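Local coordinates for protein PppA (Pseudomonas aeruginosa, PDB 6JKV) that regulates the type VI secretion system as a manganese-binding member of the PP2C family, probably removing phosphate from serine and threonine residues, at residues S240-G245 with I254-V259; R142-R147 with S208-S213. All coordinates share one frame; numbering follows the deposited sequence.

Contact 1 of 2, residues S240-G245 with I254-V259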
# COMPACT_ATOMS: atom_id res chain seq x y z
N SER A 240 11.60 11.84 -4.55
CA SER A 240 12.53 11.40 -5.62
C SER A 240 11.92 10.21 -6.37
O SER A 240 12.07 10.13 -7.61
CB SER A 240 13.88 11.08 -5.08
OG SER A 240 14.39 12.18 -4.35
N LEU A 241 11.25 9.31 -5.66
CA LEU A 241 10.58 8.15 -6.30
C LEU A 241 9.50 8.65 -7.26
O LEU A 241 9.50 8.23 -8.44
CB LEU A 241 9.97 7.24 -5.24
CG LEU A 241 10.96 6.38 -4.46
CD1 LEU A 241 10.27 5.78 -3.24
CD2 LEU A 241 11.52 5.28 -5.35
N VAL A 242 8.63 9.54 -6.78
CA VAL A 242 7.52 10.09 -7.59
C VAL A 242 8.12 10.86 -8.77
O VAL A 242 7.62 10.68 -9.90
CB VAL A 242 6.57 10.95 -6.73
CG1 VAL A 242 5.58 11.73 -7.57
CG2 VAL A 242 5.84 10.08 -5.71
N HIS A 243 9.17 11.65 -8.54
CA HIS A 243 9.84 12.45 -9.60
C HIS A 243 10.35 11.51 -10.71
O HIS A 243 10.13 11.83 -11.89
CB HIS A 243 10.96 13.33 -9.04
CG HIS A 243 11.85 13.90 -10.09
ND1 HIS A 243 13.23 13.70 -10.09
CD2 HIS A 243 11.57 14.62 -11.20
CE1 HIS A 243 13.76 14.31 -11.14
NE2 HIS A 243 12.75 14.87 -11.84
N LEU A 244 11.02 10.42 -10.34
CA LEU A 244 11.54 9.44 -11.32
C LEU A 244 10.36 8.87 -12.13
O LEU A 244 10.46 8.81 -13.37
CB LEU A 244 12.30 8.33 -10.60
CG LEU A 244 12.75 7.15 -11.47
CD1 LEU A 244 13.68 7.59 -12.58
CD2 LEU A 244 13.41 6.08 -10.62
N GLY A 245 9.28 8.48 -11.45
CA GLY A 245 8.05 7.99 -12.10
C GLY A 245 7.51 9.01 -13.08
O GLY A 245 7.23 8.64 -14.24
N ILE A 254 0.57 7.65 -8.99
CA ILE A 254 1.83 7.14 -8.40
C ILE A 254 1.90 7.63 -6.96
O ILE A 254 1.88 8.85 -6.76
CB ILE A 254 3.06 7.55 -9.23
CG1 ILE A 254 4.36 7.19 -8.50
CG2 ILE A 254 3.01 9.03 -9.61
CD1 ILE A 254 5.55 7.09 -9.43
N THR A 255 1.94 6.69 -6.01
CA THR A 255 2.03 7.00 -4.57
C THR A 255 3.20 6.23 -3.97
O THR A 255 3.38 5.05 -4.31
CB THR A 255 0.72 6.67 -3.85
OG1 THR A 255 -0.33 7.36 -4.53
CG2 THR A 255 0.75 7.08 -2.39
N ALA A 256 3.97 6.90 -3.12
CA ALA A 256 5.10 6.30 -2.38
C ALA A 256 5.01 6.74 -0.92
O ALA A 256 4.72 7.92 -0.66
CB ALA A 256 6.41 6.70 -3.01
N LEU A 257 5.20 5.78 -0.03
CA LEU A 257 5.25 6.02 1.43
C LEU A 257 6.45 5.26 1.98
O LEU A 257 6.52 4.02 1.79
CB LEU A 257 3.94 5.54 2.05
CG LEU A 257 3.59 6.15 3.41
CD1 LEU A 257 2.07 6.20 3.61
CD2 LEU A 257 4.25 5.35 4.51
N VAL A 258 7.38 5.99 2.60
CA VAL A 258 8.65 5.41 3.12
C VAL A 258 8.63 5.50 4.64
O VAL A 258 8.25 6.55 5.18
CB VAL A 258 9.89 6.07 2.50
CG1 VAL A 258 11.16 5.72 3.27
CG2 VAL A 258 10.03 5.65 1.04
N VAL A 259 9.00 4.40 5.28
CA VAL A 259 9.13 4.30 6.76
C VAL A 259 10.57 3.88 7.06
O VAL A 259 11.07 2.94 6.41
CB VAL A 259 8.11 3.31 7.34
CG1 VAL A 259 8.19 3.25 8.86
CG2 VAL A 259 6.69 3.65 6.91
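Helix 240-245 packs across I254, A256 and V258 of strand 254-259, its axis 8.2 Å from that of the strand and nearly antiparallel to it, at 157°. No hydrogen bond joins the two segments. The contact is wholly apolar and buried.

I254 makes the closest approach to the helix. Its CG1 lies anti to the backbone N (chi1 172°) and chi2 is also extended, which brings CD1 against the helix backbone. I254 CD1 lies 3.8 Å from G245 CA and 4.0 Å from V242 CA. G245 has no side chain, and the I254 methyl lies directly against its CA. The other branch of I254, CG2, meets V242 CG1 at 4.2 Å.

A256 offers only its methyl. L241 CD1 meets A256 CB at 4.0 Å, and V242 CG2 approaches the same CB at 4.4 Å. L241 CD1 also reaches V258 CG2, at 4.3 Å. One leucine methyl thus spans two alternate residues of the strand.

The helix belongs to 234-247, and a short connection leads from it into strand 254-261. D252, a manganese ligand, lies in that connection. L241 also packs on L225 and V228 of helix 222-229, while V242 touches Y34 and H36 of strand 29-36, which pairs with 254-261 in the sheet.

Contact 2 of 2, residues R142-R147 with S208-S213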
# COMPACT_ATOMS: atom_id res chain seq x y z
N ARG A 142 2.36 -2.68 -3.18
CA ARG A 142 3.49 -3.48 -2.66
C ARG A 142 4.04 -2.87 -1.38
O ARG A 142 3.93 -1.63 -1.17
CB ARG A 142 4.58 -3.62 -3.73
CG ARG A 142 4.17 -4.50 -4.89
CD ARG A 142 5.14 -4.39 -6.04
NE ARG A 142 4.75 -5.23 -7.16
CZ ARG A 142 5.59 -5.69 -8.08
NH1 ARG A 142 6.88 -5.40 -8.02
NH2 ARG A 142 5.13 -6.44 -9.07
N LEU A 143 4.59 -3.74 -0.54
CA LEU A 143 5.54 -3.37 0.53
C LEU A 143 6.89 -4.01 0.23
O LEU A 143 6.94 -5.25 -0.01
CB LEU A 143 5.02 -3.84 1.88
CG LEU A 143 6.06 -3.76 2.99
CD1 LEU A 143 6.22 -2.33 3.47
CD2 LEU A 143 5.70 -4.69 4.13
N TYR A 144 7.94 -3.19 0.25
CA TYR A 144 9.35 -3.62 0.17
C TYR A 144 10.06 -3.30 1.48
O TYR A 144 9.68 -2.34 2.16
CB TYR A 144 10.09 -2.91 -0.96
CG TYR A 144 9.63 -3.21 -2.36
CD1 TYR A 144 8.57 -2.53 -2.93
CD2 TYR A 144 10.30 -4.14 -3.14
CE1 TYR A 144 8.17 -2.78 -4.23
CE2 TYR A 144 9.92 -4.40 -4.44
CZ TYR A 144 8.85 -3.71 -4.99
OH TYR A 144 8.47 -3.95 -6.28
N ARG A 145 11.09 -4.08 1.80
CA ARG A 145 12.01 -3.76 2.91
C ARG A 145 13.41 -3.55 2.35
O ARG A 145 13.88 -4.41 1.59
CB ARG A 145 12.00 -4.86 3.96
CG ARG A 145 13.14 -4.73 4.97
CD ARG A 145 13.06 -5.73 6.09
NE ARG A 145 13.22 -7.08 5.60
CZ ARG A 145 13.05 -8.18 6.33
NH1 ARG A 145 12.72 -8.08 7.60
NH2 ARG A 145 13.19 -9.36 5.76
N LEU A 146 14.05 -2.44 2.71
CA LEU A 146 15.48 -2.20 2.47
C LEU A 146 16.24 -2.48 3.76
O LEU A 146 15.98 -1.79 4.77
CB LEU A 146 15.71 -0.77 1.99
CG LEU A 146 17.14 -0.44 1.60
CD1 LEU A 146 17.45 -1.02 0.23
CD2 LEU A 146 17.37 1.06 1.61
N ARG A 147 17.14 -3.45 3.73
CA ARG A 147 18.01 -3.81 4.87
C ARG A 147 19.42 -4.05 4.35
O ARG A 147 19.59 -4.81 3.39
CB ARG A 147 17.45 -5.05 5.57
CG ARG A 147 18.35 -5.59 6.67
CD ARG A 147 17.70 -6.79 7.33
NE ARG A 147 16.66 -6.42 8.27
CZ ARG A 147 15.90 -7.28 8.95
NH1 ARG A 147 16.07 -8.58 8.80
NH2 ARG A 147 14.99 -6.84 9.80
N SER A 208 14.46 0.03 6.39
CA SER A 208 13.58 0.93 5.62
C SER A 208 12.46 0.11 4.99
O SER A 208 12.67 -1.09 4.73
CB SER A 208 14.33 1.67 4.55
OG SER A 208 14.82 2.90 5.04
N PHE A 209 11.33 0.76 4.74
CA PHE A 209 10.14 0.13 4.13
C PHE A 209 9.56 1.09 3.10
O PHE A 209 9.55 2.30 3.34
CB PHE A 209 9.10 -0.21 5.20
CG PHE A 209 9.63 -1.10 6.29
CD1 PHE A 209 9.67 -2.47 6.12
CD2 PHE A 209 10.08 -0.56 7.48
CE1 PHE A 209 10.15 -3.29 7.12
CE2 PHE A 209 10.55 -1.38 8.49
CZ PHE A 209 10.59 -2.74 8.31
N LEU A 210 9.09 0.53 2.00
CA LEU A 210 8.37 1.28 0.95
C LEU A 210 7.02 0.61 0.72
O LEU A 210 6.99 -0.57 0.35
CB LEU A 210 9.20 1.28 -0.34
CG LEU A 210 8.42 1.76 -1.57
CD1 LEU A 210 8.19 3.26 -1.48
CD2 LEU A 210 9.14 1.39 -2.85
N LEU A 211 5.95 1.37 0.95
CA LEU A 211 4.59 1.05 0.50
C LEU A 211 4.32 1.87 -0.77
O LEU A 211 4.60 3.10 -0.78
CB LEU A 211 3.58 1.40 1.60
CG LEU A 211 3.69 0.61 2.90
CD1 LEU A 211 4.80 1.13 3.80
CD2 LEU A 211 2.36 0.66 3.64
N CYS A 212 3.82 1.23 -1.82
CA CYS A 212 3.59 1.95 -3.09
C CYS A 212 2.44 1.32 -3.87
O CYS A 212 2.12 0.13 -3.66
CB CYS A 212 4.86 2.01 -3.94
SG CYS A 212 5.42 0.42 -4.63
N SER A 213 1.83 2.13 -4.72
CA SER A 213 0.87 1.67 -5.73
C SER A 213 1.66 1.21 -6.95
O SER A 213 2.86 1.56 -7.04
CB SER A 213 -0.13 2.73 -6.07
OG SER A 213 0.49 3.86 -6.68
O HOH W 1 17.31 0.87 5.33
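Strands 142-147 and 208-212 pair antiparallel, with axes 4.5 Å apart at 160°. R142 with C212, Y144 with L210 and L146 with S208 are the hydrogen-bonded pairs. Each is closed by two backbone bonds, such as Y144 N to L210 O at 2.8 Å. L143 with L211 and R145 with F209 are the non-hydrogen-bonded pairs between them.

On the face of Y144 and L210, the two side chains lie side by side. L210 CD2 sits 4.0 Å from Y144 CD1, and C212 SG meets the edge of the Y144 ring at CE1, 4.2 Å away. R142 NH1 donates to Y144 OH at 2.8 Å, within the guanidinium plane. R142 also forms a salt bridge with D157. This face is covered by helices 214-217 and 222-229.

Strands 142-147 and 208-212 are inner strands of one of the two five-stranded antiparallel sheets that form the PP2C beta sandwich. The opposite face carries L143, R145, F209 and L211, and packs on L201 of the other sheet. L143 CD1 touches L211 CD1 at 3.8 Å and F209 CB at 4.0 Å. The R145 chain runs alongside the F209 ring, R145 CD lying 3.9 Å from F209 CE1. A bend at chi3 (64°) then turns its guanidinium off toward a salt bridge with E152.

Both contacts are buried and involve the same sheet, in which strands 254-261 and 208-212 are neighbours. L257 O and V259 O probably accept hydrogen bonds from L211 N and F209 N. Contact 2 joins two strands within the sheet, so backbone hydrogen bonds dominate, with two arginines whose guanidinium groups are held by acidic residues outside the pair of strands. Contact 1 lays a helix on the sheet and relies on aliphatic side chains, with one methyl set against the helix backbone. They meet on the helix-covered face, where L241 CD1 packs on L210 CD1 at 3.7 Å, and helix 222-229 touches both. Each also approaches the metal site: I254 follows shortly after D252, and C212 shortly precedes D214, both manganese ligands.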